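Local atomic coordinates of branched-chain-amino-acid aminotransferase (Pseudomonas aeruginosa, PDB entry 6NST), a protein that probably catalyses the pyridoxal-phosphate-dependent transfer of amino groups between leucine, isoleucine or valine and 2-oxoglutarate in branched-chain amino-acid biosynthesis. Residues L27-H32 with V102-E107; T50-L55 with A83-V88; G139-T144 with I264-G269. The protein carries 1 engineered substitution. One frame throughout, in Å; residues are numbered along the deposited sequence.

Contact 1 of 3, residues L27-H32 with V102-E107. Engineered in segment 27-32: His-31 (natural residue Leu).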
# COMPACT_ATOMS: atom_id res chain seq x y z
N LEU A 27 2.25 -36.53 -12.09
CA LEU A 27 1.06 -35.82 -11.63
C LEU A 27 1.06 -35.60 -10.13
O LEU A 27 -0.01 -35.51 -9.52
CB LEU A 27 -0.20 -36.57 -12.07
CG LEU A 27 -0.42 -36.61 -13.58
CD1 LEU A 27 -1.74 -37.28 -13.90
CD2 LEU A 27 -0.37 -35.21 -14.16
N THR A 28 2.24 -35.53 -9.51
CA THR A 28 2.34 -35.21 -8.09
C THR A 28 1.74 -33.83 -7.82
O THR A 28 1.96 -32.88 -8.57
CB THR A 28 3.80 -35.26 -7.65
OG1 THR A 28 4.36 -36.54 -7.99
CG2 THR A 28 3.93 -35.04 -6.17
N HIS A 29 0.98 -33.74 -6.72
CA HIS A 29 0.21 -32.53 -6.45
C HIS A 29 1.12 -31.33 -6.17
O HIS A 29 0.92 -30.24 -6.72
CB HIS A 29 -0.75 -32.77 -5.29
CG HIS A 29 -1.80 -31.71 -5.13
ND1 HIS A 29 -1.58 -30.54 -4.45
CD2 HIS A 29 -3.08 -31.66 -5.57
CE1 HIS A 29 -2.68 -29.81 -4.47
NE2 HIS A 29 -3.61 -30.47 -5.15
N THR A 30 2.12 -31.52 -5.30
CA THR A 30 3.06 -30.43 -5.04
C THR A 30 3.81 -30.03 -6.30
O THR A 30 4.17 -28.86 -6.46
CB THR A 30 4.05 -30.85 -3.94
OG1 THR A 30 3.32 -31.17 -2.74
CG2 THR A 30 5.03 -29.73 -3.63
N HIS A 31 4.04 -30.98 -7.21
CA HIS A 31 4.71 -30.67 -8.47
C HIS A 31 3.91 -29.68 -9.31
O HIS A 31 4.50 -28.87 -10.04
CB HIS A 31 4.94 -31.96 -9.26
CG HIS A 31 6.11 -31.91 -10.18
ND1 HIS A 31 6.31 -32.83 -11.19
CD2 HIS A 31 7.16 -31.06 -10.24
CE1 HIS A 31 7.42 -32.54 -11.84
NE2 HIS A 31 7.96 -31.47 -11.28
N HIS A 32 2.58 -29.72 -9.21
CA HIS A 32 1.72 -28.88 -10.03
C HIS A 32 1.23 -27.63 -9.32
O HIS A 32 0.87 -26.66 -9.99
CB HIS A 32 0.51 -29.68 -10.52
CG HIS A 32 0.85 -30.73 -11.53
ND1 HIS A 32 0.50 -30.63 -12.86
CD2 HIS A 32 1.51 -31.91 -11.41
CE1 HIS A 32 0.92 -31.70 -13.51
NE2 HIS A 32 1.54 -32.49 -12.66
N VAL A 102 8.68 -32.21 2.32
CA VAL A 102 7.35 -32.76 2.56
C VAL A 102 6.45 -32.30 1.42
O VAL A 102 6.41 -31.11 1.11
CB VAL A 102 6.80 -32.31 3.92
CG1 VAL A 102 5.38 -32.80 4.12
CG2 VAL A 102 7.71 -32.77 5.05
N PHE A 103 5.75 -33.25 0.79
CA PHE A 103 4.95 -32.90 -0.38
C PHE A 103 3.73 -33.80 -0.48
O PHE A 103 3.72 -34.94 -0.00
CB PHE A 103 5.78 -33.00 -1.68
CG PHE A 103 6.23 -34.39 -2.03
CD1 PHE A 103 5.52 -35.17 -2.93
CD2 PHE A 103 7.40 -34.92 -1.48
CE1 PHE A 103 5.94 -36.44 -3.26
CE2 PHE A 103 7.82 -36.19 -1.81
CZ PHE A 103 7.09 -36.95 -2.71
N TYR A 104 2.68 -33.26 -1.10
CA TYR A 104 1.47 -34.03 -1.38
C TYR A 104 1.70 -34.98 -2.55
O TYR A 104 2.41 -34.65 -3.50
CB TYR A 104 0.30 -33.10 -1.69
CG TYR A 104 -0.34 -32.47 -0.48
CD1 TYR A 104 -0.54 -33.19 0.69
CD2 TYR A 104 -0.75 -31.14 -0.50
CE1 TYR A 104 -1.13 -32.61 1.80
CE2 TYR A 104 -1.34 -30.55 0.61
CZ TYR A 104 -1.53 -31.29 1.75
OH TYR A 104 -2.11 -30.71 2.85
N GLY A 105 1.09 -36.15 -2.47
CA GLY A 105 1.30 -37.19 -3.46
C GLY A 105 0.44 -37.00 -4.70
O GLY A 105 -0.14 -35.94 -4.94
N SER A 106 0.36 -38.07 -5.50
CA SER A 106 -0.44 -38.06 -6.72
C SER A 106 -1.80 -38.73 -6.53
O SER A 106 -2.14 -39.67 -7.27
CB SER A 106 0.34 -38.71 -7.85
OG SER A 106 0.79 -40.00 -7.47
N GLU A 107 -2.58 -38.26 -5.56
CA GLU A 107 -3.90 -38.83 -5.30
C GLU A 107 -5.01 -38.06 -6.02
O GLU A 107 -5.78 -38.65 -6.79
CB GLU A 107 -4.17 -38.88 -3.80
CG GLU A 107 -3.51 -40.05 -3.08
CD GLU A 107 -2.00 -39.94 -3.08
OE1 GLU A 107 -1.49 -38.80 -3.04
OE2 GLU A 107 -1.32 -40.99 -3.11
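With CG anti to the backbone N (chi1 -166°), His-29 runs beside Tyr-104, whose own CG is anti to its carbonyl carbon; the two side chains point the same way. Their rings form an offset edge-to-face pair, the edge of Tyr-104 toward the face of His-29, with centroids 5.9 Å apart and planes at 83°. The distal nitrogen of the imidazole, NE2, is hydrogen-bonded to Gly-110 O. Thr-30 has OG1 anti to its carbonyl carbon, which puts the hydroxyl oxygen 2.7 Å from Tyr-104 N as acceptor of that N-H; the same oxygen is also hydrogen-bonded to Met-35 O, so two bonds grip it.

Thr-28 and Thr-30 both cross Phe-103 at about a right angle. The methyl CG2 of Thr-28 lies 3.6 Å from Phe-103 CD1 and only 3.1 Å from Tyr-104 O, while Thr-30 OG1 comes within 3.2 Å of Phe-103 CB. These residues join the first turn of helix 29-33 to the end of strand 96-104, where the strand leaves the antiparallel sheet of the N-terminal domain. Thr-28 holds the N-cap position, but its hydroxyl bonds to Thr-24 OG1 and makes no cap. Instead the first-turn amide His-29 N gives its hydrogen to Gly-105 O, at 3.0 Å and from 55° above the carbonyl plane. The engineered His-31 takes no part here; it turns to the second subunit, where its ring meets Phe-103 of that subunit edge-to-face.

Contact 2 of 3, residues T50-L55 with A83-V88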
# COMPACT_ATOMS: atom_id res chain seq x y z
N THR A 50 31.27 -36.56 11.52
CA THR A 50 30.29 -35.83 10.73
C THR A 50 29.07 -35.51 11.58
O THR A 50 28.44 -36.42 12.14
CB THR A 50 29.89 -36.64 9.49
OG1 THR A 50 31.04 -36.89 8.68
CG2 THR A 50 28.86 -35.87 8.67
N ALA A 51 28.75 -34.23 11.71
CA ALA A 51 27.69 -33.78 12.60
C ALA A 51 26.76 -32.81 11.88
O ALA A 51 27.22 -31.95 11.12
CB ALA A 51 28.26 -33.11 13.86
N ILE A 52 25.47 -32.97 12.12
CA ILE A 52 24.46 -32.07 11.57
C ILE A 52 24.34 -30.85 12.48
O ILE A 52 24.22 -30.99 13.71
CB ILE A 52 23.11 -32.79 11.43
CG1 ILE A 52 23.22 -33.94 10.42
CG2 ILE A 52 22.03 -31.81 11.01
CD1 ILE A 52 21.95 -34.76 10.30
N PHE A 53 24.37 -29.66 11.89
CA PHE A 53 24.31 -28.42 12.65
C PHE A 53 22.86 -28.04 12.91
O PHE A 53 22.10 -27.81 11.96
CB PHE A 53 25.04 -27.30 11.92
CG PHE A 53 25.05 -26.00 12.68
CD1 PHE A 53 25.78 -25.88 13.85
CD2 PHE A 53 24.33 -24.92 12.23
CE1 PHE A 53 25.79 -24.69 14.55
CE2 PHE A 53 24.33 -23.72 12.92
CZ PHE A 53 25.07 -23.61 14.09
N ARG A 54 22.49 -27.97 14.19
CA ARG A 54 21.15 -27.61 14.63
C ARG A 54 20.09 -28.45 13.92
O ARG A 54 19.20 -27.94 13.22
CB ARG A 54 20.89 -26.11 14.44
CG ARG A 54 21.93 -25.24 15.13
CD ARG A 54 21.41 -23.84 15.38
NE ARG A 54 20.35 -23.83 16.38
CZ ARG A 54 19.79 -22.72 16.87
NH1 ARG A 54 20.19 -21.53 16.44
NH2 ARG A 54 18.84 -22.81 17.78
N LEU A 55 20.20 -29.76 14.10
CA LEU A 55 19.23 -30.68 13.53
C LEU A 55 17.83 -30.41 14.07
O LEU A 55 16.85 -30.43 13.32
CB LEU A 55 19.64 -32.12 13.82
CG LEU A 55 18.65 -33.20 13.38
CD1 LEU A 55 18.38 -33.10 11.89
CD2 LEU A 55 19.16 -34.59 13.75
N ALA A 83 15.98 -40.00 10.43
CA ALA A 83 16.09 -40.17 8.99
C ALA A 83 17.08 -39.18 8.39
O ALA A 83 17.81 -39.52 7.44
CB ALA A 83 14.72 -40.02 8.33
N THR A 84 17.13 -37.96 8.92
CA THR A 84 18.08 -36.97 8.42
C THR A 84 19.51 -37.43 8.65
O THR A 84 20.37 -37.27 7.78
CB THR A 84 17.83 -35.62 9.09
OG1 THR A 84 16.44 -35.28 8.96
CG2 THR A 84 18.68 -34.54 8.44
N ARG A 85 19.78 -38.02 9.82
CA ARG A 85 21.11 -38.57 10.07
C ARG A 85 21.39 -39.77 9.18
O ARG A 85 22.52 -39.94 8.70
CB ARG A 85 21.23 -38.95 11.55
CG ARG A 85 21.07 -37.76 12.49
CD ARG A 85 20.78 -38.19 13.92
NE ARG A 85 21.89 -38.92 14.53
CZ ARG A 85 21.93 -40.24 14.67
NH1 ARG A 85 20.92 -40.99 14.25
NH2 ARG A 85 22.98 -40.82 15.24
N ALA A 86 20.38 -40.60 8.92
CA ALA A 86 20.58 -41.76 8.06
C ALA A 86 20.91 -41.34 6.63
O ALA A 86 21.74 -41.97 5.96
CB ALA A 86 19.35 -42.66 8.08
N ALA A 87 20.26 -40.27 6.14
CA ALA A 87 20.52 -39.81 4.78
C ALA A 87 21.99 -39.43 4.60
O ALA A 87 22.54 -39.59 3.50
CB ALA A 87 19.62 -38.62 4.45
N VAL A 88 22.63 -38.93 5.65
CA VAL A 88 24.05 -38.59 5.59
C VAL A 88 24.92 -39.81 5.85
O VAL A 88 25.89 -40.05 5.13
CB VAL A 88 24.35 -37.46 6.60
CG1 VAL A 88 25.83 -37.12 6.59
CG2 VAL A 88 23.52 -36.23 6.27
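Arg-85 leaves helix 77-89 with CG anti to its carbonyl carbon, its CB pointing neither at segment 50-55 nor back from it. The next carbon, CG, is the one that touches: it lies 3.8 Å from Ile-52 CD1 and 3.9 Å from Leu-55 CD2, so that a single methylene is pressed against two branched side chains, each crossing the arginine at about a right angle. CD stays against the same leucine methyl, 4.0 Å from Leu-55 CD2. There the chain bends (chi3 65°) and the charged end turns to other partners, NE bonding to Leu-305 O and NH1 forming a salt bridge with Glu-82. The aliphatic half of the arginine is thus spent on packing and the polar half on fixing its direction.

One helical turn away from Val-88, Thr-84 meets the same two side chains. Its CG2 is 3.8 Å from Ile-52 CD1, and Leu-55, with CG anti to its backbone N (chi1 175°), approaches it tip to tip, Leu-55 CD1 lying 3.8 Å from both CB and CG2 of Thr-84. The threonine hydroxyl is bonded back to Ile-80 O within its own helix. At the far end the side chains of Thr-50 and Val-88 cross obliquely, Thr-50 CG2 lying 3.9 Å from Val-88 CG1, the hydroxyl of Thr-50 being held by Glu-94 O. No hydrogen bond joins the segments.

The contact packs a helix on a sheet face. Strand 51-53 runs between strands 36-46 and 303-305, and Leu-55 opens helix 55-68. Helix 77-89 packs on this face, with Thr-84 and Ala-87 also on Ile-122 and Val-88 on Ala-124 of strand 118-126.

Contact 3 of 3, residues G139-T144 with I264-G269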
# COMPACT_ATOMS: atom_id res chain seq x y z
N GLY A 139 34.02 -10.96 -0.64
CA GLY A 139 32.80 -10.21 -0.82
C GLY A 139 32.19 -10.45 -2.19
O GLY A 139 32.89 -10.70 -3.18
N ILE A 140 30.86 -10.36 -2.24
CA ILE A 140 30.11 -10.57 -3.47
C ILE A 140 29.50 -9.25 -3.92
O ILE A 140 29.42 -8.28 -3.16
CB ILE A 140 29.01 -11.64 -3.29
CG1 ILE A 140 28.00 -11.20 -2.23
CG2 ILE A 140 29.62 -12.97 -2.91
CD1 ILE A 140 26.85 -12.16 -2.05
N LYS A 141 29.07 -9.22 -5.18
CA LYS A 141 28.33 -8.09 -5.73
C LYS A 141 26.84 -8.32 -5.53
O LYS A 141 26.33 -9.42 -5.73
CB LYS A 141 28.62 -7.91 -7.22
CG LYS A 141 30.00 -7.38 -7.54
CD LYS A 141 30.18 -7.21 -9.05
CE LYS A 141 29.09 -6.32 -9.63
NZ LYS A 141 29.24 -6.12 -11.10
N VAL A 142 26.13 -7.26 -5.14
CA VAL A 142 24.71 -7.34 -4.83
C VAL A 142 23.98 -6.24 -5.59
O VAL A 142 24.40 -5.08 -5.57
CB VAL A 142 24.45 -7.22 -3.31
CG1 VAL A 142 22.96 -7.17 -3.03
CG2 VAL A 142 25.09 -8.39 -2.58
N ARG A 143 22.88 -6.61 -6.25
CA ARG A 143 21.98 -5.66 -6.88
C ARG A 143 20.61 -5.76 -6.23
O ARG A 143 20.12 -6.87 -6.00
CB ARG A 143 21.88 -5.91 -8.39
CG ARG A 143 23.13 -5.56 -9.16
CD ARG A 143 22.99 -5.89 -10.64
NE ARG A 143 22.00 -5.05 -11.30
CZ ARG A 143 22.24 -3.82 -11.76
NH1 ARG A 143 23.44 -3.29 -11.62
NH2 ARG A 143 21.27 -3.13 -12.35
N THR A 144 20.01 -4.62 -5.93
CA THR A 144 18.66 -4.62 -5.37
C THR A 144 17.67 -5.14 -6.40
O THR A 144 17.66 -4.70 -7.56
CB THR A 144 18.27 -3.21 -4.93
OG1 THR A 144 19.22 -2.72 -3.98
CG2 THR A 144 16.89 -3.23 -4.28
N ILE A 264 29.51 -8.84 1.91
CA ILE A 264 28.97 -8.05 0.81
C ILE A 264 29.86 -6.83 0.64
O ILE A 264 29.96 -5.99 1.54
CB ILE A 264 27.52 -7.62 1.08
CG1 ILE A 264 26.61 -8.83 1.25
CG2 ILE A 264 27.02 -6.71 -0.04
CD1 ILE A 264 25.24 -8.48 1.80
N ARG A 265 30.52 -6.73 -0.52
CA ARG A 265 31.43 -5.62 -0.75
C ARG A 265 30.80 -4.49 -1.55
O ARG A 265 31.30 -3.36 -1.48
CB ARG A 265 32.69 -6.11 -1.48
CG ARG A 265 32.44 -6.69 -2.85
CD ARG A 265 33.75 -7.07 -3.52
NE ARG A 265 33.53 -7.73 -4.80
CZ ARG A 265 33.43 -7.09 -5.96
NH1 ARG A 265 33.53 -5.77 -6.00
NH2 ARG A 265 33.23 -7.77 -7.08
N GLU A 266 29.72 -4.75 -2.29
CA GLU A 266 29.15 -3.75 -3.18
C GLU A 266 27.65 -3.98 -3.30
O GLU A 266 27.20 -5.12 -3.41
CB GLU A 266 29.80 -3.81 -4.57
CG GLU A 266 29.51 -2.62 -5.46
CD GLU A 266 29.83 -2.89 -6.91
OE1 GLU A 266 29.28 -3.87 -7.47
OE2 GLU A 266 30.62 -2.14 -7.50
N VAL A 267 26.88 -2.89 -3.28
CA VAL A 267 25.43 -2.94 -3.43
C VAL A 267 25.03 -1.86 -4.42
O VAL A 267 25.27 -0.67 -4.17
CB VAL A 267 24.70 -2.74 -2.09
CG1 VAL A 267 23.19 -2.82 -2.29
CG2 VAL A 267 25.15 -3.77 -1.07
N ASP A 268 24.41 -2.27 -5.53
CA ASP A 268 23.93 -1.34 -6.55
C ASP A 268 25.04 -0.42 -7.03
O ASP A 268 24.84 0.78 -7.23
CB ASP A 268 22.73 -0.54 -6.04
CG ASP A 268 21.54 -1.42 -5.71
OD1 ASP A 268 21.43 -2.50 -6.32
OD2 ASP A 268 20.73 -1.04 -4.83
N GLY A 269 26.23 -0.98 -7.20
CA GLY A 269 27.39 -0.20 -7.59
C GLY A 269 28.00 0.65 -6.49
O GLY A 269 29.03 1.28 -6.73
O HOH W 1 30.28 -3.29 -10.08
O HOH W 2 26.56 -3.94 -7.26
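Gly-139 has no side chain, and Arg-265 fills the hollow this leaves: a CB there would come 2.8 Å from Arg-265 CB. The arginine runs extended from CG to NE, with Arg-265 CG 3.8 Å from Gly-139 C, and NE makes a weak hydrogen bond to Gly-139 O at the edge of the guanidinium. Lys-141 CG sits over one guanidinium face, 3.3 Å from Arg-265 NH2. Lys-141 and Glu-266 stand side by side, Lys-141 CE touching Glu-266 OE1 at 3.3 Å; the ammonium lies beyond salt-bridge range, and a water that bonds Glu-266 OE2 and, weakly, Lys-141 NZ links the two. On the other face Val-142 CG2 nestles against Ile-264 CG2 (3.6 Å), with Val-267 beside them.

Val-142 N bonds Glu-266 O, and Val-142 O takes Asp-268 N at 2.8 Å, nearly along the C=O axis. The carboxylate oxygens of Asp-268 form a fork with syn lone pairs, OD1 taking Thr-144 N at 2.6 Å and OD2 the hydroxyl OG1 at a very short 2.4 Å; Tyr-247 OH also bonds OD2. Arg-265 is the extra residue of a beta bulge in this parallel pair, part of the class-IV aminotransferase C-terminal mixed sheet.

How the contacts relate
Contacts 1 and 2 reach the same antiparallel sheet, with centres 26 Å apart and nearest atoms about 10 Å apart; contact 2 is nested in the chain loop that contact 1 closes, and helix 77-89 leads on to strand 96-104. Contact 3 belongs to the mixed sheet beyond the chain's centre, its own centre 38 Å from that of contact 1 and 33 Å from that of contact 2. Outward, contact 1 meets the second subunit and contact 3 the third, through Arg-143, whereas contact 2 touches no other chain. All three lie away from Lys-160, the probable attachment point of pyridoxal phosphate; this lysine is unmodified in the structure.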